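Local coordinates for protein actinorhodin polyketide putative beta-ketoacyl synthase 2 (Streptomyces coelicolor A3, PDB 1TQY) that serves as the chain length factor of the actinorhodin polyketide synthase, a ketosynthase-like subunit that probably helps to set the length of the growing polyketide chain, at residues F62-I68 with R81-T85; L312-E316 with V394-G398; A353-R358 with V407-F411; F119-E123 with V135-E139. All coordinates share one frame; numbering follows the deposited sequence.

Followed from the N terminus, the chain first closes two short loops and then makes two long, interlocked returns. Contact 1 folds 62-68 back on helix 78-93, and contact 4 folds the segment after helix 117-129 onto that helix; the two lie in series, their nearest atoms about 7 Å apart. Contact 2 then brings helix 310-324 to strand 391-398. Before that loop closes, contact 3 opens on helix 345-359, and it closes on strand 402-410, so these two cross. They also touch, Val394 CG2 lying 3.9 Å from Ala353 CB. Strands 391-398 and 402-410 are antiparallel neighbours, and contacts 2 and 3 tie helices to this pair.

Contact 1 of 4, residues F62-I68 with R81-T85; sequences FHAPDHI and RLALT
Phe62, Ile68 and Arg81 contribute similar amounts of buried surface and show how a short, irregular segment can be seated on a helix without a single hydrogen bond across the join. The Phe62 ring, swung anti to its backbone nitrogen (chi1 177°), lies with one face against Leu82 and its edge toward Thr85. Leu82 CD2 stands over that face, 3.8 Å from the ring centroid, in a CH-pi contact, while Thr85 OG1 is 3.3 Å from Phe62 CE1. That hydroxyl is already engaged: Thr85 OG1 donates to Arg81 O at 2.7 Å, and Thr85 N reaches the same oxygen from the opposite face of the carbonyl. Ile68 enters from the other end of its segment, Ile68 CD1 3.7 Å from Leu84 CB and Ile68 CG1 3.9 Å from Arg81 CB. The Arg81 chain runs extended alongside Ala64, with Arg81 CD 3.5 Å from Ala64 CB. NH1 stays against that methyl, while NH2 and NE bond to Leu73 O and Thr76 OG1. The chemistry implies a division of labour: nonpolar contact makes the join, whereas the polar atoms within it, Thr85 OG1 and Arg81 O, are paired inside the helix, and Arg81 NE and NH2 by the intervening loop.

Contact 2 of 4, residues L312-E316 with V394-G398; sequences LDAAE and VLARG
Glu316 reaches from helix 310-324 toward Arg397 and Leu395 of strand 391-398, and its atoms can be taken in turn. CB sits over one face of the Arg397 guanidinium, 3.4 Å from NH1. From there the chain runs out extended, with CG anti to the backbone nitrogen (chi1 174°), and brings Glu316 CD to 3.9 Å from Arg397 NH1, the carboxylate and guanidinium planes 47° apart. At the tip, Glu316 OE1 forms a salt bridge with Arg397 NH1, rather long at 3.6 Å; it is also held by Gly306 N and by a water 2.7 Å away. That water joins OE1 to Asp313 OD1 and makes a weak bond with Arg397 NH1. Glu316 OE2 takes a different course, lying 3.7 Å from Leu395 CD1 while accepting from Asp305 N.

Arg397 answers with a firmer bond of its own. Its NH2 donates to Leu312 O at 2.6 Å with an N-H...O angle of 156°, and NH1 adds a weak bond to the same oxygen. The arginine thus grips a carbonyl in the first turn of helix 310-324, one that also takes the helical bond from Glu316 N. The helix stands off the strand, their axes no closer than 11.6 Å, and Arg397 and Glu316 bridge the distance, consistent with the helices that flank the C-terminal sheet of a thiolase-like fold.

Contact 3 of 4, residues A353-R358 with V407-F411; sequences ALMSLR and VLRRF
The shortest polar bond here, 2.8 Å from Arg358 N to Leu354 O, lies within helix 345-359, and both residues it joins press on strand 402-410. Leu354 meets Leu408 at about a right angle, Leu354 CG 3.7 Å from Leu408 CD1, and Ala353 CB touches that same methyl at 4.0 Å. One turn along, Leu357 CD1 lies over the strand backbone, 3.8 Å from Arg409 C.

Arg410 finishes the interface in another manner. Its chain bends at chi2 and chi3 (-64° and 78°), which folds it back over the helix: Arg410 CG comes to 3.4 Å from Leu357 O, and the guanidinium lies with one face on Arg358, whose CG is 3.4 Å from Arg410 NH2. The opposite face rests on Phe411 CB. Because Arg358 CA and CG lie over the Arg410 guanidinium, the two arginines meet through the stem of Arg358, while their charged ends stay apart, Arg358 NE 5.5 Å from Arg410 NH2. Arg410 NH2 hydrogen-bonds to Tyr259 O, but NE is buried here without a polar partner.

Leu354 also touches Ile13 of strand 11-20, and Met355 packs on Trp30 of helix 26-34. A helix packed on one strand and touching a second strand and another helix fits the buried helical layer between the sheets of thiolase-like enzymes.

Contact 4 of 4, residues F119-E123 with V135-E139; sequences FTHRE and VSVYE
Glu123 and Thr120 of helix 117-129 hold a type I beta turn, Ser136 to Glu139, that leads toward the next helix. The turn is also an ST turn: Ser136 OG caps Tyr138 N at 2.9 Å. Its entrance is fixed from the helix side, where Ser136 N donates to Glu123 OE1 over 2.8 Å in a nearly straight bond (169°), meeting that oxygen from above the carboxylate plane. The other oxygen, Glu123 OE2, forms a salt bridge with Lys126 on the same helix, so both ends of this carboxylate are satisfied.

At the far end of the turn the roles reverse, for the turn now supplies the acceptor. Thr120 OG1 donates to Glu139 OE2 at 2.8 Å, using the syn lone pair of the carboxylate. Glu139 reaches it because its chain bends at chi2 (65°) and slides past Glu123 in the opposite direction. The second oxygen, Glu139 OE1, is buried with no polar partner and lies 3.0 Å from Glu123 CG. With Glu123 also nearby, this setting might raise the affinity of Glu139 for a proton.

The site lies beside a neighbouring subunit, whose apolar side chains pack on Val135 and Glu139 and one of whose aromatic rings stacks on His121. Within the contact, the Phe119 ring completes the surroundings of Glu139. Ring and carboxylate are almost coplanar, 12° apart, and Glu139 OE1 lies at the ring edge, 3.3 Å from Phe119 CD1.

Contact 1 of 4, residues F62-I68 with R81-T85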
loop_
_atom_site.group_PDB
_atom_site.type_symbol
_atom_site.label_atom_id
_atom_site.label_comp_id
_atom_site.label_asym_id
_atom_site.label_seq_id
_atom_site.Cartn_x
_atom_site.Cartn_y
_atom_site.Cartn_z
ATOM N N PHE B 62 13.647 8.620 22.294
ATOM C CA PHE B 62 12.254 8.921 21.987
ATOM C C PHE B 62 11.345 8.264 23.008
ATOM O O PHE B 62 11.235 7.041 23.061
ATOM C CB PHE B 62 11.884 8.404 20.594
ATOM C CG PHE B 62 10.431 8.614 20.232
ATOM C CD1 PHE B 62 9.944 9.896 19.982
ATOM C CD2 PHE B 62 9.556 7.529 20.127
ATOM C CE1 PHE B 62 8.605 10.099 19.630
ATOM C CE2 PHE B 62 8.215 7.718 19.776
ATOM C CZ PHE B 62 7.738 9.006 19.525
ATOM N N HIS B 63 10.702 9.070 23.838
ATOM C CA HIS B 63 9.784 8.514 24.820
ATOM C C HIS B 63 8.404 8.947 24.343
ATOM O O HIS B 63 8.006 10.092 24.545
ATOM C CB HIS B 63 10.075 9.076 26.212
ATOM C CG HIS B 63 9.254 8.445 27.292
ATOM N ND1 HIS B 63 8.550 9.185 28.217
ATOM C CD2 HIS B 63 9.004 7.145 27.581
ATOM C CE1 HIS B 63 7.897 8.369 29.026
ATOM N NE2 HIS B 63 8.155 7.126 28.660
ATOM N N ALA B 64 7.682 8.026 23.712
ATOM C CA ALA B 64 6.366 8.317 23.158
ATOM C C ALA B 64 5.491 9.235 24.002
ATOM O O ALA B 64 5.019 10.259 23.514
ATOM C CB ALA B 64 5.627 7.014 22.851
ATOM N N PRO B 65 5.281 8.895 25.285
ATOM C CA PRO B 65 4.448 9.727 26.159
ATOM C C PRO B 65 4.806 11.206 26.139
ATOM O O PRO B 65 3.968 12.054 26.443
ATOM C CB PRO B 65 4.655 9.096 27.536
ATOM C CG PRO B 65 4.856 7.648 27.204
ATOM C CD PRO B 65 5.805 7.733 26.022
ATOM N N ASP B 66 6.040 11.532 25.780
ATOM C CA ASP B 66 6.418 12.937 25.739
ATOM C C ASP B 66 6.102 13.578 24.398
ATOM O O ASP B 66 6.173 14.797 24.259
ATOM C CB ASP B 66 7.908 13.113 26.043
ATOM C CG ASP B 66 8.255 12.778 27.486
ATOM O OD1 ASP B 66 7.481 13.155 28.392
ATOM O OD2 ASP B 66 9.311 12.155 27.717
ATOM N N HIS B 67 5.742 12.771 23.407
ATOM C CA HIS B 67 5.453 13.321 22.083
ATOM C C HIS B 67 4.044 13.017 21.573
ATOM O O HIS B 67 3.487 13.782 20.787
ATOM C CB HIS B 67 6.477 12.786 21.091
ATOM C CG HIS B 67 7.883 13.217 21.383
ATOM N ND1 HIS B 67 8.456 14.322 20.794
ATOM C CD2 HIS B 67 8.833 12.684 22.186
ATOM C CE1 HIS B 67 9.701 14.450 21.216
ATOM N NE2 HIS B 67 9.954 13.469 22.062
ATOM N N ILE B 68 3.480 11.904 22.035
ATOM C CA ILE B 68 2.157 11.451 21.626
ATOM C C ILE B 68 1.115 11.584 22.756
ATOM O O ILE B 68 1.399 11.290 23.926
ATOM C CB ILE B 68 2.237 9.961 21.188
ATOM C CG1 ILE B 68 3.179 9.813 19.983
ATOM C CG2 ILE B 68 0.851 9.416 20.909
ATOM C CD1 ILE B 68 2.777 10.633 18.760
ATOM N N ARG B 81 3.928 5.896 16.227
ATOM C CA ARG B 81 4.210 7.015 17.121
ATOM C C ARG B 81 5.312 7.885 16.541
ATOM O O ARG B 81 5.281 9.117 16.641
ATOM C CB ARG B 81 4.614 6.500 18.499
ATOM C CG ARG B 81 3.523 5.686 19.147
ATOM C CD ARG B 81 4.044 5.068 20.406
ATOM N NE ARG B 81 3.043 4.300 21.140
ATOM C CZ ARG B 81 3.305 3.686 22.287
ATOM N NH1 ARG B 81 4.531 3.759 22.806
ATOM N NH2 ARG B 81 2.358 3.006 22.912
ATOM N N LEU B 82 6.292 7.232 15.927
ATOM C CA LEU B 82 7.392 7.944 15.301
ATOM C C LEU B 82 6.873 8.730 14.092
ATOM O O LEU B 82 7.245 9.885 13.894
ATOM C CB LEU B 82 8.477 6.947 14.879
ATOM C CG LEU B 82 9.228 6.343 16.066
ATOM C CD1 LEU B 82 9.893 5.035 15.675
ATOM C CD2 LEU B 82 10.235 7.339 16.572
ATOM N N ALA B 83 5.997 8.106 13.308
ATOM C CA ALA B 83 5.417 8.739 12.129
ATOM C C ALA B 83 4.565 9.951 12.500
ATOM O O ALA B 83 4.588 10.960 11.804
ATOM C CB ALA B 83 4.568 7.724 11.360
ATOM N N LEU B 84 3.799 9.842 13.581
ATOM C CA LEU B 84 2.955 10.951 14.018
ATOM C C LEU B 84 3.844 12.092 14.514
ATOM O O LEU B 84 3.548 13.256 14.277
ATOM C CB LEU B 84 2.007 10.504 15.145
ATOM C CG LEU B 84 0.838 9.563 14.798
ATOM C CD1 LEU B 84 0.229 8.992 16.072
ATOM C CD2 LEU B 84 -0.215 10.331 14.004
ATOM N N THR B 85 4.938 11.754 15.187
ATOM C CA THR B 85 5.838 12.772 15.704
ATOM C C THR B 85 6.494 13.478 14.540
ATOM O O THR B 85 6.595 14.710 14.505
ATOM C CB THR B 85 6.922 12.148 16.576
ATOM O OG1 THR B 85 6.307 11.418 17.641
ATOM C CG2 THR B 85 7.836 13.215 17.142
#

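Contact 2 of 4, residues L312-E316 with V394-G398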
loop_
_atom_site.group_PDB
_atom_site.type_symbol
_atom_site.label_atom_id
_atom_site.label_comp_id
_atom_site.label_asym_id
_atom_site.label_seq_id
_atom_site.Cartn_x
_atom_site.Cartn_y
_atom_site.Cartn_z
ATOM N N LEU B 312 24.485 -6.513 -5.012
ATOM C CA LEU B 312 23.563 -5.404 -5.226
ATOM C C LEU B 312 24.292 -4.080 -5.390
ATOM O O LEU B 312 23.812 -3.192 -6.085
ATOM C CB LEU B 312 22.576 -5.305 -4.059
ATOM C CG LEU B 312 21.626 -6.492 -3.878
ATOM C CD1 LEU B 312 20.746 -6.276 -2.654
ATOM C CD2 LEU B 312 20.761 -6.634 -5.124
ATOM N N ASP B 313 25.440 -3.940 -4.732
ATOM C CA ASP B 313 26.221 -2.709 -4.843
ATOM C C ASP B 313 26.765 -2.656 -6.266
ATOM O O ASP B 313 26.722 -1.616 -6.929
ATOM C CB ASP B 313 27.391 -2.691 -3.844
ATOM C CG ASP B 313 26.936 -2.537 -2.394
ATOM O OD1 ASP B 313 25.895 -1.887 -2.151
ATOM O OD2 ASP B 313 27.637 -3.050 -1.494
ATOM N N ALA B 314 27.258 -3.796 -6.736
ATOM C CA ALA B 314 27.815 -3.885 -8.074
ATOM C C ALA B 314 26.751 -3.557 -9.106
ATOM O O ALA B 314 27.023 -2.843 -10.077
ATOM C CB ALA B 314 28.378 -5.278 -8.313
ATOM N N ALA B 315 25.540 -4.074 -8.911
ATOM C CA ALA B 315 24.460 -3.781 -9.853
ATOM C C ALA B 315 24.180 -2.280 -9.865
ATOM O O ALA B 315 24.081 -1.667 -10.924
ATOM C CB ALA B 315 23.179 -4.542 -9.470
ATOM N N GLU B 316 24.047 -1.689 -8.680
ATOM C CA GLU B 316 23.777 -0.258 -8.599
ATOM C C GLU B 316 24.883 0.625 -9.167
ATOM O O GLU B 316 24.602 1.609 -9.854
ATOM C CB GLU B 316 23.499 0.167 -7.159
ATOM C CG GLU B 316 23.350 1.680 -7.032
ATOM C CD GLU B 316 22.723 2.117 -5.729
ATOM O OE1 GLU B 316 23.160 1.634 -4.663
ATOM O OE2 GLU B 316 21.793 2.952 -5.784
ATOM N N VAL B 394 18.027 10.755 -6.225
ATOM C CA VAL B 394 17.889 9.855 -5.081
ATOM C C VAL B 394 17.377 8.521 -5.616
ATOM O O VAL B 394 16.441 8.483 -6.413
ATOM C CB VAL B 394 16.894 10.416 -4.026
ATOM C CG1 VAL B 394 16.741 9.429 -2.859
ATOM C CG2 VAL B 394 17.405 11.758 -3.497
ATOM N N LEU B 395 18.003 7.435 -5.177
ATOM C CA LEU B 395 17.657 6.087 -5.628
ATOM C C LEU B 395 17.253 5.163 -4.486
ATOM O O LEU B 395 17.789 5.256 -3.385
ATOM C CB LEU B 395 18.865 5.470 -6.329
ATOM C CG LEU B 395 19.410 6.275 -7.504
ATOM C CD1 LEU B 395 20.592 5.558 -8.125
ATOM C CD2 LEU B 395 18.295 6.463 -8.515
ATOM N N ALA B 396 16.329 4.251 -4.755
ATOM C CA ALA B 396 15.917 3.305 -3.729
ATOM C C ALA B 396 15.471 2.029 -4.404
ATOM O O ALA B 396 14.870 2.074 -5.468
ATOM C CB ALA B 396 14.767 3.874 -2.902
ATOM N N ARG B 397 15.799 0.881 -3.821
ATOM C CA ARG B 397 15.340 -0.367 -4.411
ATOM C C ARG B 397 14.631 -1.151 -3.346
ATOM O O ARG B 397 14.900 -0.993 -2.162
ATOM C CB ARG B 397 16.488 -1.218 -4.943
ATOM C CG ARG B 397 17.344 -0.531 -5.962
ATOM C CD ARG B 397 18.784 -0.594 -5.513
ATOM N NE ARG B 397 19.486 -1.667 -6.182
ATOM C CZ ARG B 397 20.725 -2.061 -5.904
ATOM N NH1 ARG B 397 21.441 -1.482 -4.944
ATOM N NH2 ARG B 397 21.246 -3.032 -6.625
ATOM N N GLY B 398 13.713 -1.995 -3.781
ATOM C CA GLY B 398 12.990 -2.820 -2.844
ATOM C C GLY B 398 13.231 -4.265 -3.208
ATOM O O GLY B 398 13.360 -4.608 -4.382
HETATM O O HOH W 1 23.679 -0.766 -3.589
#

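Contact 3 of 4, residues A353-R358 with V407-F411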
loop_
_atom_site.group_PDB
_atom_site.type_symbol
_atom_site.label_atom_id
_atom_site.label_comp_id
_atom_site.label_asym_id
_atom_site.label_seq_id
_atom_site.Cartn_x
_atom_site.Cartn_y
_atom_site.Cartn_z
ATOM N N ALA B 353 19.248 14.831 0.983
ATOM C CA ALA B 353 19.635 15.443 -0.291
ATOM C C ALA B 353 19.239 16.922 -0.346
ATOM O O ALA B 353 20.050 17.779 -0.715
ATOM C CB ALA B 353 18.991 14.687 -1.445
ATOM N N LEU B 354 17.998 17.225 0.038
ATOM C CA LEU B 354 17.517 18.614 0.026
ATOM C C LEU B 354 18.393 19.509 0.905
ATOM O O LEU B 354 18.668 20.663 0.568
ATOM C CB LEU B 354 16.056 18.678 0.501
ATOM C CG LEU B 354 15.048 18.108 -0.511
ATOM C CD1 LEU B 354 13.692 17.848 0.136
ATOM C CD2 LEU B 354 14.929 19.081 -1.664
ATOM N N MET B 355 18.829 18.955 2.031
ATOM C CA MET B 355 19.673 19.670 2.972
ATOM C C MET B 355 21.044 19.932 2.373
ATOM O O MET B 355 21.682 20.951 2.651
ATOM C CB MET B 355 19.814 18.862 4.262
ATOM C CG MET B 355 18.602 18.956 5.177
ATOM S SD MET B 355 18.549 20.558 6.028
ATOM C CE MET B 355 17.756 21.545 4.828
ATOM N N SER B 356 21.499 18.991 1.557
ATOM C CA SER B 356 22.785 19.118 0.902
ATOM C C SER B 356 22.670 20.253 -0.104
ATOM O O SER B 356 23.549 21.109 -0.197
ATOM C CB SER B 356 23.143 17.801 0.207
ATOM O OG SER B 356 23.316 16.769 1.166
ATOM N N LEU B 357 21.569 20.272 -0.844
ATOM C CA LEU B 357 21.348 21.324 -1.825
ATOM C C LEU B 357 21.245 22.683 -1.143
ATOM O O LEU B 357 21.817 23.669 -1.610
ATOM C CB LEU B 357 20.068 21.062 -2.613
ATOM C CG LEU B 357 20.022 19.751 -3.385
ATOM C CD1 LEU B 357 18.683 19.645 -4.069
ATOM C CD2 LEU B 357 21.159 19.685 -4.383
ATOM N N ARG B 358 20.520 22.730 -0.031
ATOM C CA ARG B 358 20.340 23.974 0.691
ATOM C C ARG B 358 21.625 24.478 1.330
ATOM O O ARG B 358 21.944 25.663 1.239
ATOM C CB ARG B 358 19.272 23.819 1.770
ATOM C CG ARG B 358 18.644 25.148 2.139
ATOM C CD ARG B 358 17.755 25.051 3.351
ATOM N NE ARG B 358 18.510 24.664 4.535
ATOM C CZ ARG B 358 17.971 24.504 5.739
ATOM N NH1 ARG B 358 16.671 24.700 5.912
ATOM N NH2 ARG B 358 18.730 24.148 6.769
ATOM N N VAL B 407 14.310 12.962 -8.712
ATOM C CA VAL B 407 15.233 14.062 -8.955
ATOM C C VAL B 407 14.742 15.310 -8.232
ATOM O O VAL B 407 13.576 15.681 -8.336
ATOM C CB VAL B 407 15.413 14.306 -10.477
ATOM C CG1 VAL B 407 14.119 14.040 -11.192
ATOM C CG2 VAL B 407 15.898 15.731 -10.729
ATOM N N LEU B 408 15.639 15.941 -7.480
ATOM C CA LEU B 408 15.308 17.138 -6.708
ATOM C C LEU B 408 16.116 18.336 -7.192
ATOM O O LEU B 408 17.208 18.178 -7.736
ATOM C CB LEU B 408 15.621 16.900 -5.228
ATOM C CG LEU B 408 14.985 15.675 -4.564
ATOM C CD1 LEU B 408 15.494 15.546 -3.157
ATOM C CD2 LEU B 408 13.471 15.813 -4.580
ATOM N N ARG B 409 15.577 19.534 -6.985
ATOM C CA ARG B 409 16.269 20.757 -7.383
ATOM C C ARG B 409 16.339 21.761 -6.247
ATOM O O ARG B 409 15.438 21.835 -5.415
ATOM C CB ARG B 409 15.569 21.432 -8.560
ATOM C CG ARG B 409 15.660 20.702 -9.870
ATOM C CD ARG B 409 15.797 21.702 -11.004
ATOM N NE ARG B 409 15.682 21.047 -12.300
ATOM C CZ ARG B 409 14.539 20.583 -12.797
ATOM N NH1 ARG B 409 13.414 20.711 -12.106
ATOM N NH2 ARG B 409 14.527 19.980 -13.978
ATOM N N ARG B 410 17.417 22.536 -6.232
ATOM C CA ARG B 410 17.635 23.567 -5.224
ATOM C C ARG B 410 16.542 24.616 -5.377
ATOM O O ARG B 410 16.219 25.019 -6.496
ATOM C CB ARG B 410 18.993 24.235 -5.452
ATOM C CG ARG B 410 19.827 24.509 -4.201
ATOM C CD ARG B 410 19.197 25.504 -3.229
ATOM N NE ARG B 410 18.134 24.923 -2.409
ATOM C CZ ARG B 410 17.606 25.519 -1.342
ATOM N NH1 ARG B 410 18.042 26.716 -0.964
ATOM N NH2 ARG B 410 16.640 24.925 -0.656
ATOM N N PHE B 411 15.981 25.059 -4.255
ATOM C CA PHE B 411 14.929 26.078 -4.266
ATOM C C PHE B 411 15.456 27.451 -4.692
ATOM O O PHE B 411 16.219 28.051 -3.902
ATOM C CB PHE B 411 14.271 26.184 -2.884
ATOM C CG PHE B 411 13.191 27.228 -2.809
ATOM C CD1 PHE B 411 13.343 28.356 -2.004
ATOM C CD2 PHE B 411 12.026 27.092 -3.562
ATOM C CE1 PHE B 411 12.351 29.337 -1.952
ATOM C CE2 PHE B 411 11.027 28.064 -3.520
ATOM C CZ PHE B 411 11.189 29.191 -2.712
#

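Contact 4 of 4, residues F119-E123 with V135-E139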
loop_
_atom_site.group_PDB
_atom_site.type_symbol
_atom_site.label_atom_id
_atom_site.label_comp_id
_atom_site.label_asym_id
_atom_site.label_seq_id
_atom_site.Cartn_x
_atom_site.Cartn_y
_atom_site.Cartn_z
ATOM N N PHE B 119 3.422 -4.471 17.721
ATOM C CA PHE B 119 2.069 -4.558 18.235
ATOM C C PHE B 119 1.404 -5.877 17.862
ATOM O O PHE B 119 0.851 -6.561 18.719
ATOM C CB PHE B 119 1.216 -3.385 17.722
ATOM C CG PHE B 119 -0.075 -3.196 18.480
ATOM C CD1 PHE B 119 -1.139 -4.079 18.312
ATOM C CD2 PHE B 119 -0.206 -2.155 19.397
ATOM C CE1 PHE B 119 -2.314 -3.936 19.047
ATOM C CE2 PHE B 119 -1.378 -2.005 20.138
ATOM C CZ PHE B 119 -2.434 -2.899 19.960
ATOM N N THR B 120 1.462 -6.259 16.592
ATOM C CA THR B 120 0.800 -7.499 16.201
ATOM C C THR B 120 1.433 -8.754 16.811
ATOM O O THR B 120 0.732 -9.730 17.080
ATOM C CB THR B 120 0.707 -7.632 14.644
ATOM O OG1 THR B 120 -0.296 -8.593 14.318
ATOM C CG2 THR B 120 2.028 -8.105 14.040
ATOM N N HIS B 121 2.749 -8.736 17.026
ATOM C CA HIS B 121 3.424 -9.892 17.621
ATOM C C HIS B 121 2.846 -10.137 19.019
ATOM O O HIS B 121 2.494 -11.266 19.377
ATOM C CB HIS B 121 4.930 -9.646 17.713
ATOM C CG HIS B 121 5.712 -10.804 18.263
ATOM N ND1 HIS B 121 7.060 -10.718 18.540
ATOM C CD2 HIS B 121 5.337 -12.058 18.616
ATOM C CE1 HIS B 121 7.480 -11.868 19.040
ATOM N NE2 HIS B 121 6.455 -12.697 19.098
ATOM N N ARG B 122 2.730 -9.076 19.808
ATOM C CA ARG B 122 2.176 -9.211 21.155
ATOM C C ARG B 122 0.738 -9.727 21.093
ATOM O O ARG B 122 0.310 -10.502 21.955
ATOM C CB ARG B 122 2.221 -7.862 21.892
ATOM C CG ARG B 122 3.617 -7.272 21.985
ATOM C CD ARG B 122 3.613 -5.844 22.470
ATOM N NE ARG B 122 4.963 -5.296 22.441
ATOM C CZ ARG B 122 5.961 -5.731 23.205
ATOM N NH1 ARG B 122 5.756 -6.714 24.067
ATOM N NH2 ARG B 122 7.171 -5.201 23.090
ATOM N N GLU B 123 -0.018 -9.318 20.078
ATOM C CA GLU B 123 -1.405 -9.782 19.974
ATOM C C GLU B 123 -1.453 -11.252 19.581
ATOM O O GLU B 123 -2.357 -11.985 19.993
ATOM C CB GLU B 123 -2.199 -8.920 18.979
ATOM C CG GLU B 123 -2.470 -7.486 19.462
ATOM C CD GLU B 123 -3.069 -7.423 20.872
ATOM O OE1 GLU B 123 -3.932 -8.273 21.198
ATOM O OE2 GLU B 123 -2.685 -6.508 21.645
ATOM N N VAL B 135 -7.257 -10.486 23.041
ATOM C CA VAL B 135 -6.824 -9.608 21.958
ATOM C C VAL B 135 -7.353 -8.188 22.083
ATOM O O VAL B 135 -8.538 -7.961 22.330
ATOM C CB VAL B 135 -7.205 -10.178 20.563
ATOM C CG1 VAL B 135 -6.916 -9.146 19.468
ATOM C CG2 VAL B 135 -6.405 -11.437 20.290
ATOM N N SER B 136 -6.441 -7.236 21.919
ATOM C CA SER B 136 -6.739 -5.811 22.009
ATOM C C SER B 136 -7.812 -5.322 21.049
ATOM O O SER B 136 -7.958 -5.832 19.935
ATOM C CB SER B 136 -5.465 -5.008 21.772
ATOM O OG SER B 136 -5.774 -3.637 21.628
ATOM N N VAL B 137 -8.556 -4.310 21.474
ATOM C CA VAL B 137 -9.591 -3.762 20.620
ATOM C C VAL B 137 -8.942 -2.897 19.530
ATOM O O VAL B 137 -9.621 -2.444 18.609
ATOM C CB VAL B 137 -10.616 -2.913 21.443
ATOM C CG1 VAL B 137 -11.430 -3.825 22.358
ATOM C CG2 VAL B 137 -9.885 -1.859 22.270
ATOM N N TYR B 138 -7.627 -2.683 19.631
ATOM C CA TYR B 138 -6.886 -1.879 18.646
ATOM C C TYR B 138 -6.132 -2.726 17.614
ATOM O O TYR B 138 -5.612 -2.196 16.631
ATOM C CB TYR B 138 -5.865 -0.964 19.330
ATOM C CG TYR B 138 -6.442 -0.138 20.440
ATOM C CD1 TYR B 138 -7.533 0.709 20.209
ATOM C CD2 TYR B 138 -5.933 -0.237 21.739
ATOM C CE1 TYR B 138 -8.111 1.430 21.244
ATOM C CE2 TYR B 138 -6.500 0.480 22.789
ATOM C CZ TYR B 138 -7.594 1.310 22.536
ATOM O OH TYR B 138 -8.192 2.003 23.565
ATOM N N GLU B 139 -6.063 -4.034 17.836
ATOM C CA GLU B 139 -5.349 -4.909 16.906
ATOM C C GLU B 139 -5.917 -4.781 15.498
ATOM O O GLU B 139 -5.212 -5.004 14.515
ATOM C CB GLU B 139 -5.435 -6.365 17.369
ATOM C CG GLU B 139 -4.902 -7.392 16.377
ATOM C CD GLU B 139 -3.396 -7.299 16.108
ATOM O OE1 GLU B 139 -2.698 -6.420 16.655
ATOM O OE2 GLU B 139 -2.903 -8.136 15.330
#